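Local structure of multicopper oxidase (Uncultured bacterium, 4E9V) at residues G199-H204 and F251-D256; Y103-N108 and R116-P121; V136-I141 and S300-Y305. The protein probably couples the one-electron oxidation of substrates to the reduction of dioxygen, using a mononuclear copper and a three-copper cluster in a trimer of two-domain subunits. All coordinates share one frame; numbering follows the deposited sequence.

Interaction 1: residues G199-H204 and F251-D256; sequences GIHAMH and FHDHVD. With CU (copper (II) ion), chain H; CU (copper (II) ion), chain G; CU (copper (II) ion), chain U; O (oxygen atom), chain V.
Met203 pairs with Asp253, and His204 with His252, on neighbouring antiparallel strands of the second cupredoxin-like domain, a worked case of a beta ladder carrying metal ligands. The tight part is the ladder and its buried carboxylate. His204 N reaches His252 O at 2.8 Å, and His252 N returns to His204 O. With CG anti to the backbone N (chi1 -173°), Asp253 extends along the neighbouring strand: OD1 accepts Ala202 N at 2.9 Å and, closing an Asx turn, Val255 N from the opposite face of the carboxylate plane. OD2 takes His201 ND1 at 2.8 Å, the imidazole nitrogen standing above that plane, and is also hydrogen-bonded to His258. A leucine here would probably leave the amides of Ala202 and Val255 and the imidazole of His201 without their acceptor, setting the turn that carries His254 free to shift.

The looser end lies at partly exposed Ile200, where Val255 CG2 rests 3.9 Å from Ile200 O. At the other end His204, His252 and His254 each give NE2 to a different copper of the trinuclear cluster, whose other ligands include His60, His62, His104 and His106 of the second subunit. The side chains of His204 and His254 run side by side, their rings oblique to each other, with His204 CD2 3.8 Å from His254 CD2, in the plane of the His254 ring.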
loop_
_atom_site.group_PDB
_atom_site.type_symbol
_atom_site.label_atom_id
_atom_site.label_comp_id
_atom_site.label_asym_id
_atom_site.label_seq_id
_atom_site.Cartn_x
_atom_site.Cartn_y
_atom_site.Cartn_z
ATOM N N GLY A 199 -9.699 3.653 -2.314
ATOM C CA GLY A 199 -8.483 4.387 -1.947
ATOM C C GLY A 199 -7.629 3.609 -0.967
ATOM O O GLY A 199 -8.045 2.566 -0.460
ATOM N N ILE A 200 -6.430 4.112 -0.689
ATOM C CA ILE A 200 -5.593 3.529 0.359
ATOM C C ILE A 200 -5.562 4.541 1.501
ATOM O O ILE A 200 -5.557 5.738 1.219
ATOM C CB ILE A 200 -4.229 3.187 -0.238
ATOM C CG1 ILE A 200 -4.315 2.123 -1.350
ATOM C CG2 ILE A 200 -3.241 2.738 0.807
ATOM C CD1 ILE A 200 -3.398 0.941 -1.113
ATOM N N HIS A 201 -5.579 4.089 2.743
ATOM C CA HIS A 201 -5.708 4.988 3.884
ATOM C C HIS A 201 -4.703 4.580 4.947
ATOM O O HIS A 201 -4.664 3.435 5.406
ATOM C CB HIS A 201 -7.136 4.933 4.444
ATOM C CG HIS A 201 -8.189 5.208 3.414
ATOM N ND1 HIS A 201 -8.652 6.489 3.180
ATOM C CD2 HIS A 201 -8.860 4.406 2.553
ATOM C CE1 HIS A 201 -9.569 6.461 2.217
ATOM N NE2 HIS A 201 -9.711 5.206 1.827
ATOM N N ALA A 202 -3.873 5.550 5.355
ATOM C CA ALA A 202 -2.878 5.235 6.374
ATOM C C ALA A 202 -3.364 5.736 7.727
ATOM O O ALA A 202 -3.175 6.889 8.097
ATOM C CB ALA A 202 -1.545 5.853 5.996
ATOM N N MET A 203 -4.033 4.859 8.476
ATOM C CA MET A 203 -4.728 5.392 9.661
ATOM C C MET A 203 -3.786 5.538 10.847
ATOM O O MET A 203 -3.192 4.562 11.289
ATOM C CB MET A 203 -5.909 4.473 9.968
ATOM C CG MET A 203 -6.884 4.349 8.803
ATOM S SD MET A 203 -7.588 5.897 8.253
ATOM C CE MET A 203 -8.458 6.502 9.692
ATOM N N HIS A 204 -3.657 6.740 11.365
ATOM C CA HIS A 204 -2.701 7.059 12.421
ATOM C C HIS A 204 -3.400 7.602 13.675
ATOM O O HIS A 204 -4.133 8.596 13.569
ATOM C CB HIS A 204 -1.715 8.118 11.926
ATOM C CG HIS A 204 -0.831 8.692 12.997
ATOM N ND1 HIS A 204 -0.181 7.901 13.922
ATOM C CD2 HIS A 204 -0.485 9.971 13.293
ATOM C CE1 HIS A 204 0.530 8.667 14.753
ATOM N NE2 HIS A 204 0.357 9.921 14.383
ATOM N N PHE A 251 -7.002 11.424 15.229
ATOM C CA PHE A 251 -6.880 10.060 14.697
ATOM C C PHE A 251 -7.267 10.211 13.232
ATOM O O PHE A 251 -8.392 10.654 12.975
ATOM C CB PHE A 251 -7.765 9.142 15.494
ATOM C CG PHE A 251 -7.779 7.646 15.322
ATOM C CD1 PHE A 251 -8.571 6.866 16.152
ATOM C CD2 PHE A 251 -7.029 6.987 14.364
ATOM C CE1 PHE A 251 -8.635 5.492 16.046
ATOM C CE2 PHE A 251 -7.084 5.613 14.243
ATOM C CZ PHE A 251 -7.878 4.852 15.080
ATOM N N HIS A 252 -6.377 9.934 12.282
ATOM C CA HIS A 252 -6.661 10.346 10.915
ATOM C C HIS A 252 -5.850 9.563 9.883
ATOM O O HIS A 252 -4.846 8.959 10.224
ATOM C CB HIS A 252 -6.347 11.848 10.721
ATOM C CG HIS A 252 -4.888 12.136 10.935
ATOM N ND1 HIS A 252 -3.977 12.179 9.898
ATOM C CD2 HIS A 252 -4.179 12.369 12.070
ATOM C CE1 HIS A 252 -2.770 12.440 10.400
ATOM N NE2 HIS A 252 -2.863 12.564 11.713
ATOM N N ASP A 253 -6.337 9.620 8.657
ATOM C CA ASP A 253 -5.669 9.145 7.453
ATOM C C ASP A 253 -4.428 10.004 7.259
ATOM O O ASP A 253 -4.527 11.247 7.254
ATOM C CB ASP A 253 -6.621 9.251 6.266
ATOM C CG ASP A 253 -6.096 8.620 4.987
ATOM O OD1 ASP A 253 -4.911 8.224 4.950
ATOM O OD2 ASP A 253 -6.865 8.522 4.005
ATOM N N HIS A 254 -3.250 9.395 7.147
ATOM C CA HIS A 254 -2.024 10.212 7.090
ATOM C C HIS A 254 -1.619 10.528 5.661
ATOM O O HIS A 254 -0.637 11.227 5.374
ATOM C CB HIS A 254 -0.930 9.483 7.865
ATOM C CG HIS A 254 0.141 10.389 8.394
ATOM N ND1 HIS A 254 0.932 11.169 7.568
ATOM C CD2 HIS A 254 0.556 10.636 9.663
ATOM C CE1 HIS A 254 1.784 11.853 8.303
ATOM N NE2 HIS A 254 1.578 11.555 9.571
ATOM N N VAL A 255 -2.394 10.018 4.699
ATOM C CA VAL A 255 -2.134 10.257 3.288
ATOM C C VAL A 255 -2.453 11.723 3.020
ATOM O O VAL A 255 -3.617 12.109 3.139
ATOM C CB VAL A 255 -2.965 9.376 2.334
ATOM C CG1 VAL A 255 -2.769 9.870 0.902
ATOM C CG2 VAL A 255 -2.610 7.897 2.477
ATOM N N ASP A 256 -1.443 12.515 2.692
ATOM C CA ASP A 256 -1.541 13.962 2.669
ATOM C C ASP A 256 -2.729 14.476 1.872
ATOM O O ASP A 256 -3.452 15.336 2.386
ATOM C CB ASP A 256 -0.240 14.557 2.107
ATOM C CG ASP A 256 0.975 14.110 2.890
ATOM O OD1 ASP A 256 0.968 13.020 3.503
ATOM O OD2 ASP A 256 1.975 14.867 2.899
HETATM CU CU CU H . 1.025 11.658 14.803
HETATM CU CU CU G . -1.319 13.639 12.691
HETATM CU CU CU U . 2.447 12.134 11.394
HETATM O O O V . 0.757 12.652 12.967
#

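Interaction 2: residues Y103-N108 and R116-P121; sequences YHCHVN and RGMWGP. With CU (copper (II) ion), chain D; CU (copper (II) ion), chain E; CU (copper (II) ion), chain K; OH (hydroxide ion), chain M.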
loop_
_atom_site.group_PDB
_atom_site.type_symbol
_atom_site.label_atom_id
_atom_site.label_comp_id
_atom_site.label_asym_id
_atom_site.label_seq_id
_atom_site.Cartn_x
_atom_site.Cartn_y
_atom_site.Cartn_z
ATOM N N TYR A 103 -20.107 -6.451 3.572
ATOM C CA TYR A 103 -20.912 -6.858 2.407
ATOM C C TYR A 103 -20.971 -5.673 1.458
ATOM O O TYR A 103 -20.877 -4.522 1.897
ATOM C CB TYR A 103 -22.278 -7.400 2.857
ATOM C CG TYR A 103 -23.106 -6.352 3.579
ATOM C CD1 TYR A 103 -23.947 -5.514 2.866
ATOM C CD2 TYR A 103 -23.031 -6.204 4.962
ATOM C CE1 TYR A 103 -24.704 -4.550 3.514
ATOM C CE2 TYR A 103 -23.782 -5.241 5.612
ATOM C CZ TYR A 103 -24.613 -4.424 4.885
ATOM O OH TYR A 103 -25.370 -3.461 5.515
ATOM N N HIS A 104 -21.112 -5.904 0.143
ATOM C CA HIS A 104 -21.167 -4.819 -0.818
ATOM C C HIS A 104 -21.775 -5.279 -2.139
ATOM O O HIS A 104 -21.848 -6.464 -2.463
ATOM C CB HIS A 104 -19.785 -4.210 -1.091
ATOM C CG HIS A 104 -18.743 -5.168 -1.578
ATOM N ND1 HIS A 104 -18.630 -5.555 -2.891
ATOM C CD2 HIS A 104 -17.757 -5.825 -0.919
ATOM C CE1 HIS A 104 -17.624 -6.409 -3.022
ATOM N NE2 HIS A 104 -17.078 -6.585 -1.838
ATOM N N CYS A 105 -22.220 -4.297 -2.924
ATOM C CA CYS A 105 -22.790 -4.734 -4.212
ATOM C C CYS A 105 -21.665 -5.323 -5.043
ATOM O O CYS A 105 -20.503 -4.978 -4.805
ATOM C CB CYS A 105 -23.448 -3.545 -4.892
ATOM S SG CYS A 105 -24.137 -3.840 -6.535
ATOM N N HIS A 106 -21.970 -6.182 -6.004
ATOM C CA HIS A 106 -20.948 -6.743 -6.878
ATOM C C HIS A 106 -21.313 -6.559 -8.356
ATOM O O HIS A 106 -20.781 -7.276 -9.201
ATOM C CB HIS A 106 -20.701 -8.229 -6.601
ATOM C CG HIS A 106 -19.245 -8.593 -6.621
ATOM N ND1 HIS A 106 -18.524 -8.641 -7.799
ATOM C CD2 HIS A 106 -18.375 -8.915 -5.631
ATOM C CE1 HIS A 106 -17.276 -8.979 -7.533
ATOM N NE2 HIS A 106 -17.157 -9.154 -6.228
ATOM N N VAL A 107 -22.184 -5.605 -8.628
ATOM C CA VAL A 107 -22.515 -5.124 -9.951
ATOM C C VAL A 107 -21.851 -3.755 -10.169
ATOM O O VAL A 107 -22.019 -2.931 -9.258
ATOM C CB VAL A 107 -24.034 -4.942 -10.123
ATOM C CG1 VAL A 107 -24.343 -4.437 -11.531
ATOM C CG2 VAL A 107 -24.794 -6.222 -9.821
ATOM N N ASN A 108 -21.183 -3.538 -11.295
ATOM C CA ASN A 108 -20.662 -2.204 -11.612
ATOM C C ASN A 108 -19.883 -1.604 -10.441
ATOM O O ASN A 108 -20.019 -0.430 -10.096
ATOM C CB ASN A 108 -21.814 -1.266 -11.983
ATOM C CG ASN A 108 -22.372 -1.414 -13.385
ATOM O OD1 ASN A 108 -21.720 -1.907 -14.311
ATOM N ND2 ASN A 108 -23.613 -0.970 -13.607
ATOM N N ARG A 116 -20.911 4.936 -4.676
ATOM C CA ARG A 116 -22.351 4.951 -4.391
ATOM C C ARG A 116 -22.707 4.305 -3.051
ATOM O O ARG A 116 -23.886 4.037 -2.792
ATOM C CB ARG A 116 -23.148 4.257 -5.503
ATOM C CG ARG A 116 -22.985 4.892 -6.871
ATOM C CD ARG A 116 -23.500 6.317 -6.968
ATOM N NE ARG A 116 -22.987 6.964 -8.168
ATOM C CZ ARG A 116 -22.869 8.248 -8.426
ATOM N NH1 ARG A 116 -23.232 9.211 -7.584
ATOM N NH2 ARG A 116 -22.352 8.593 -9.604
ATOM N N GLY A 117 -21.703 4.081 -2.212
ATOM C CA GLY A 117 -21.880 3.700 -0.834
ATOM C C GLY A 117 -22.559 2.374 -0.611
ATOM O O GLY A 117 -23.170 2.127 0.435
ATOM N N MET A 118 -22.451 1.468 -1.590
ATOM C CA MET A 118 -23.100 0.165 -1.474
ATOM C C MET A 118 -22.292 -0.835 -0.667
ATOM O O MET A 118 -21.754 -1.808 -1.194
ATOM C CB MET A 118 -23.384 -0.387 -2.883
ATOM C CG MET A 118 -24.211 0.608 -3.709
ATOM S SD MET A 118 -25.154 -0.306 -4.969
ATOM C CE MET A 118 -26.297 -1.208 -3.920
ATOM N N TRP A 119 -22.194 -0.605 0.644
ATOM C CA TRP A 119 -21.416 -1.495 1.503
ATOM C C TRP A 119 -21.809 -1.290 2.959
ATOM O O TRP A 119 -22.359 -0.240 3.312
ATOM C CB TRP A 119 -19.922 -1.227 1.338
ATOM C CG TRP A 119 -19.539 0.202 1.110
ATOM C CD1 TRP A 119 -19.272 0.791 -0.083
ATOM C CD2 TRP A 119 -19.366 1.243 2.088
ATOM N NE1 TRP A 119 -18.951 2.112 0.073
ATOM C CE2 TRP A 119 -19.000 2.422 1.409
ATOM C CE3 TRP A 119 -19.486 1.297 3.477
ATOM C CZ2 TRP A 119 -18.751 3.640 2.043
ATOM C CZ3 TRP A 119 -19.239 2.502 4.105
ATOM C CH2 TRP A 119 -18.875 3.664 3.408
ATOM N N GLY A 120 -21.544 -2.271 3.793
ATOM C CA GLY A 120 -21.860 -2.189 5.203
ATOM C C GLY A 120 -21.088 -3.265 5.937
ATOM O O GLY A 120 -20.502 -4.121 5.262
ATOM N N PRO A 121 -21.044 -3.221 7.263
ATOM C CA PRO A 121 -20.224 -4.186 8.002
ATOM C C PRO A 121 -20.991 -5.425 8.432
ATOM O O PRO A 121 -22.177 -5.344 8.761
ATOM C CB PRO A 121 -19.834 -3.355 9.240
ATOM C CG PRO A 121 -21.086 -2.576 9.520
ATOM C CD PRO A 121 -21.688 -2.254 8.166
HETATM CU CU CU D . -25.027 -1.963 -7.151
HETATM CU CU CU E . -15.106 -7.331 -1.380
HETATM CU CU CU K . -15.301 -9.600 -5.114
HETATM O O OH M . -15.211 -7.541 -4.083
#
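The carbonyl oxygen of Met118 is gripped twice by the opposite strand end: Cys105 N donates a hydrogen bond to it at 3.1 Å, and the CA-H of His104 makes a second, weaker contact. The bond brings Cys105 and Met118 together at one copper, the arrangement of a type 1 site in a cupredoxin domain. Cys105, its SG anti to the backbone N (chi1 177°), binds the copper at 2.2 Å, while Met118 SD lies 2.7 Å from the same copper, as an axial ligand would; His57 and His112 complete the site. Cys105 SG also accepts Val107 N, which restrains its position.

The flanking histidines turn to other metals. His104 and His106 each bind a different copper of the trinuclear cluster through NE2, giving the His-Cys-His bridge along which multicopper oxidases are thought to pass electrons. His104 ND1 donates to Cys105 O at 2.7 Å, with the oxygen in the ring plane though the nitrogen stands above the carbonyl plane; this bond, with coordination at NE2, probably holds the ring's rotation.

Farther along, Tyr103 and Gly120 form a hydrogen-bonded antiparallel pair. The tyrosine ring folds over the glycine, whose CA lies 3.9 Å from the ring centroid, 26° off the normal, in a CH-pi contact; its hydroxyl is hydrogen-bonded to Pro35 O.

Strand 101-104 runs between strands 60-62 and 119-125, and helix 109-112 lies in the connection. Met118 packs on Phe26 and Phe28 of strand 21-28, whereas Trp119 and Pro121 lean on strand 138-147.

Interaction 3: residues V136-I141 and S300-Y305; sequences VTKDVI and SLKQGY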
loop_
_atom_site.group_PDB
_atom_site.type_symbol
_atom_site.label_atom_id
_atom_site.label_comp_id
_atom_site.label_asym_id
_atom_site.label_seq_id
_atom_site.Cartn_x
_atom_site.Cartn_y
_atom_site.Cartn_z
ATOM N N VAL A 136 -12.153 -5.701 26.064
ATOM C CA VAL A 136 -12.662 -4.592 25.283
ATOM C C VAL A 136 -13.900 -3.963 25.893
ATOM O O VAL A 136 -14.830 -4.665 26.293
ATOM C CB VAL A 136 -12.998 -5.072 23.852
ATOM C CG1 VAL A 136 -13.722 -4.001 23.062
ATOM C CG2 VAL A 136 -11.708 -5.489 23.157
ATOM N N THR A 137 -13.953 -2.635 25.947
ATOM C CA THR A 137 -15.132 -2.002 26.529
ATOM C C THR A 137 -15.826 -1.139 25.498
ATOM O O THR A 137 -16.836 -0.493 25.762
ATOM C CB THR A 137 -14.741 -1.106 27.720
ATOM O OG1 THR A 137 -13.923 -0.057 27.166
ATOM C CG2 THR A 137 -13.929 -1.852 28.762
ATOM N N LYS A 138 -15.245 -1.118 24.292
ATOM C CA LYS A 138 -15.812 -0.278 23.249
ATOM C C LYS A 138 -15.295 -0.782 21.892
ATOM O O LYS A 138 -14.084 -0.907 21.730
ATOM C CB LYS A 138 -15.467 1.192 23.407
ATOM C CG LYS A 138 -16.334 2.092 22.533
ATOM C CD LYS A 138 -15.661 3.447 22.348
ATOM C CE LYS A 138 -15.494 4.139 23.697
ATOM N NZ LYS A 138 -16.825 4.365 24.332
ATOM N N ASP A 139 -16.247 -1.054 21.021
ATOM C CA ASP A 139 -16.034 -1.620 19.690
ATOM C C ASP A 139 -16.402 -0.547 18.683
ATOM O O ASP A 139 -17.459 0.083 18.803
ATOM C CB ASP A 139 -16.876 -2.893 19.571
ATOM C CG ASP A 139 -16.466 -3.846 18.474
ATOM O OD1 ASP A 139 -15.613 -3.456 17.644
ATOM O OD2 ASP A 139 -17.010 -4.975 18.396
ATOM N N VAL A 140 -15.529 -0.322 17.713
ATOM C CA VAL A 140 -15.546 0.803 16.804
ATOM C C VAL A 140 -15.358 0.369 15.357
ATOM O O VAL A 140 -14.372 -0.307 15.038
ATOM C CB VAL A 140 -14.379 1.746 17.170
ATOM C CG1 VAL A 140 -14.259 2.896 16.191
ATOM C CG2 VAL A 140 -14.551 2.233 18.611
ATOM N N ILE A 141 -16.285 0.750 14.499
ATOM C CA ILE A 141 -16.184 0.459 13.074
ATOM C C ILE A 141 -15.815 1.703 12.301
ATOM O O ILE A 141 -16.468 2.743 12.440
ATOM C CB ILE A 141 -17.512 -0.141 12.553
ATOM C CG1 ILE A 141 -17.672 -1.611 12.963
ATOM C CG2 ILE A 141 -17.672 0.048 11.059
ATOM C CD1 ILE A 141 -19.075 -2.150 12.818
ATOM N N SER A 300 -24.814 0.292 18.667
ATOM C CA SER A 300 -25.378 -0.907 18.042
ATOM C C SER A 300 -24.631 -2.199 18.340
ATOM O O SER A 300 -25.233 -3.272 18.471
ATOM C CB SER A 300 -25.396 -0.721 16.523
ATOM O OG SER A 300 -26.115 0.428 16.136
ATOM N N LEU A 301 -23.298 -2.119 18.424
ATOM C CA LEU A 301 -22.477 -3.296 18.649
ATOM C C LEU A 301 -22.682 -3.886 20.037
ATOM O O LEU A 301 -22.296 -5.041 20.237
ATOM C CB LEU A 301 -20.994 -2.957 18.448
ATOM C CG LEU A 301 -20.582 -2.883 16.968
ATOM C CD1 LEU A 301 -19.301 -2.087 16.788
ATOM C CD2 LEU A 301 -20.418 -4.284 16.393
ATOM N N LYS A 302 -23.275 -3.128 20.958
ATOM C CA LYS A 302 -23.551 -3.617 22.299
ATOM C C LYS A 302 -24.974 -4.154 22.396
ATOM O O LYS A 302 -25.355 -4.668 23.456
ATOM C CB LYS A 302 -23.442 -2.533 23.382
ATOM C CG LYS A 302 -22.176 -1.707 23.457
ATOM C CD LYS A 302 -22.224 -0.718 24.610
ATOM C CE LYS A 302 -21.438 0.551 24.378
ATOM N NZ LYS A 302 -19.962 0.374 24.439
ATOM N N GLN A 303 -25.764 -4.003 21.339
ATOM C CA GLN A 303 -27.196 -4.263 21.530
ATOM C C GLN A 303 -27.681 -5.649 21.158
ATOM O O GLN A 303 -28.895 -5.846 21.028
ATOM C CB GLN A 303 -27.945 -3.180 20.723
ATOM C CG GLN A 303 -27.762 -1.824 21.398
ATOM C CD GLN A 303 -28.341 -0.658 20.640
ATOM O OE1 GLN A 303 -28.902 -0.852 19.557
ATOM N NE2 GLN A 303 -28.205 0.545 21.201
ATOM N N GLY A 304 -26.804 -6.624 20.987
ATOM C CA GLY A 304 -27.174 -7.999 20.696
ATOM C C GLY A 304 -27.123 -8.399 19.237
ATOM O O GLY A 304 -26.925 -7.568 18.350
ATOM N N TYR A 305 -27.298 -9.695 18.932
ATOM C CA TYR A 305 -27.236 -10.114 17.528
ATOM C C TYR A 305 -28.436 -9.591 16.763
ATOM O O TYR A 305 -29.503 -9.430 17.363
ATOM C CB TYR A 305 -27.141 -11.652 17.430
ATOM C CG TYR A 305 -25.895 -12.087 18.184
ATOM C CD1 TYR A 305 -24.671 -11.540 17.799
ATOM C CD2 TYR A 305 -25.922 -12.984 19.243
ATOM C CE1 TYR A 305 -23.505 -11.898 18.456
ATOM C CE2 TYR A 305 -24.751 -13.340 19.903
ATOM C CZ TYR A 305 -23.547 -12.794 19.504
ATOM O OH TYR A 305 -22.369 -13.129 20.144
HETATM O O HOH W 1 -19.085 -0.883 21.825
#
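Leu301 points its side chain at the backbone and carboxylate of Asp139, an apolar branch laid against a strand that leads into the sheet of the second domain. From CB, which with CG stands back from the strand, the chain leaves with CG anti to the carbonyl carbon (chi1 -78°) and divides into two methyls of unequal duty. CD1 does most of the touching: it lies 3.5 Å from Asp139 O, 3.7 Å from Asp139 CG and 4.0 Å from Ile141 CD1. CD2 meets the carboxylate at Asp139 OD2. The two side chains cross at about a right angle, and CD1 touches both the carboxyl carbon and the main-chain oxygen. The polar atoms have partners outside the contact: OD2 in a salt bridge with Arg192, and Asp139 O with Ser298 OG.

Toward the exposed Lys302 the chemistry changes to water. A single water accepts from Asp139 N at 3.0 Å and from Lys302 NZ at 3.0 Å, joining the strand to the 3-10 turn. Lys138 NZ, 5.1 Å from Lys302 NZ, makes a weak hydrogen bond to Arg182 O.

Strand 138-147 lies between strands 167-170 and 188-195 in its sheet. The turn at 300-302 comes shortly before strand 306-308, which pairs with strand 36-40, and both Leu301 and Ile141 rest on Leu36 of that strand.

In the fold
Interactions 1 and 2 are buried antiparallel ladders from the two cupredoxin-like regions, and each places copper ligands at its end; their ligands meet across subunits, since the trinuclear cluster takes histidines from the second region of one chain and the first region of its neighbour. Within one chain they do not touch, their nearest atoms being about 9 Å apart. Interaction 3 is only partly buried, touches no other chain and holds no metal: it relies on methyl contacts and a bridging water, where the other two use backbone pairing and coordination. It nevertheless joins interaction 2 directly, Pro121 CB meeting Ile141 CD1 at 3.9 Å between successive strands, and the chain loop it closes encloses interaction 1.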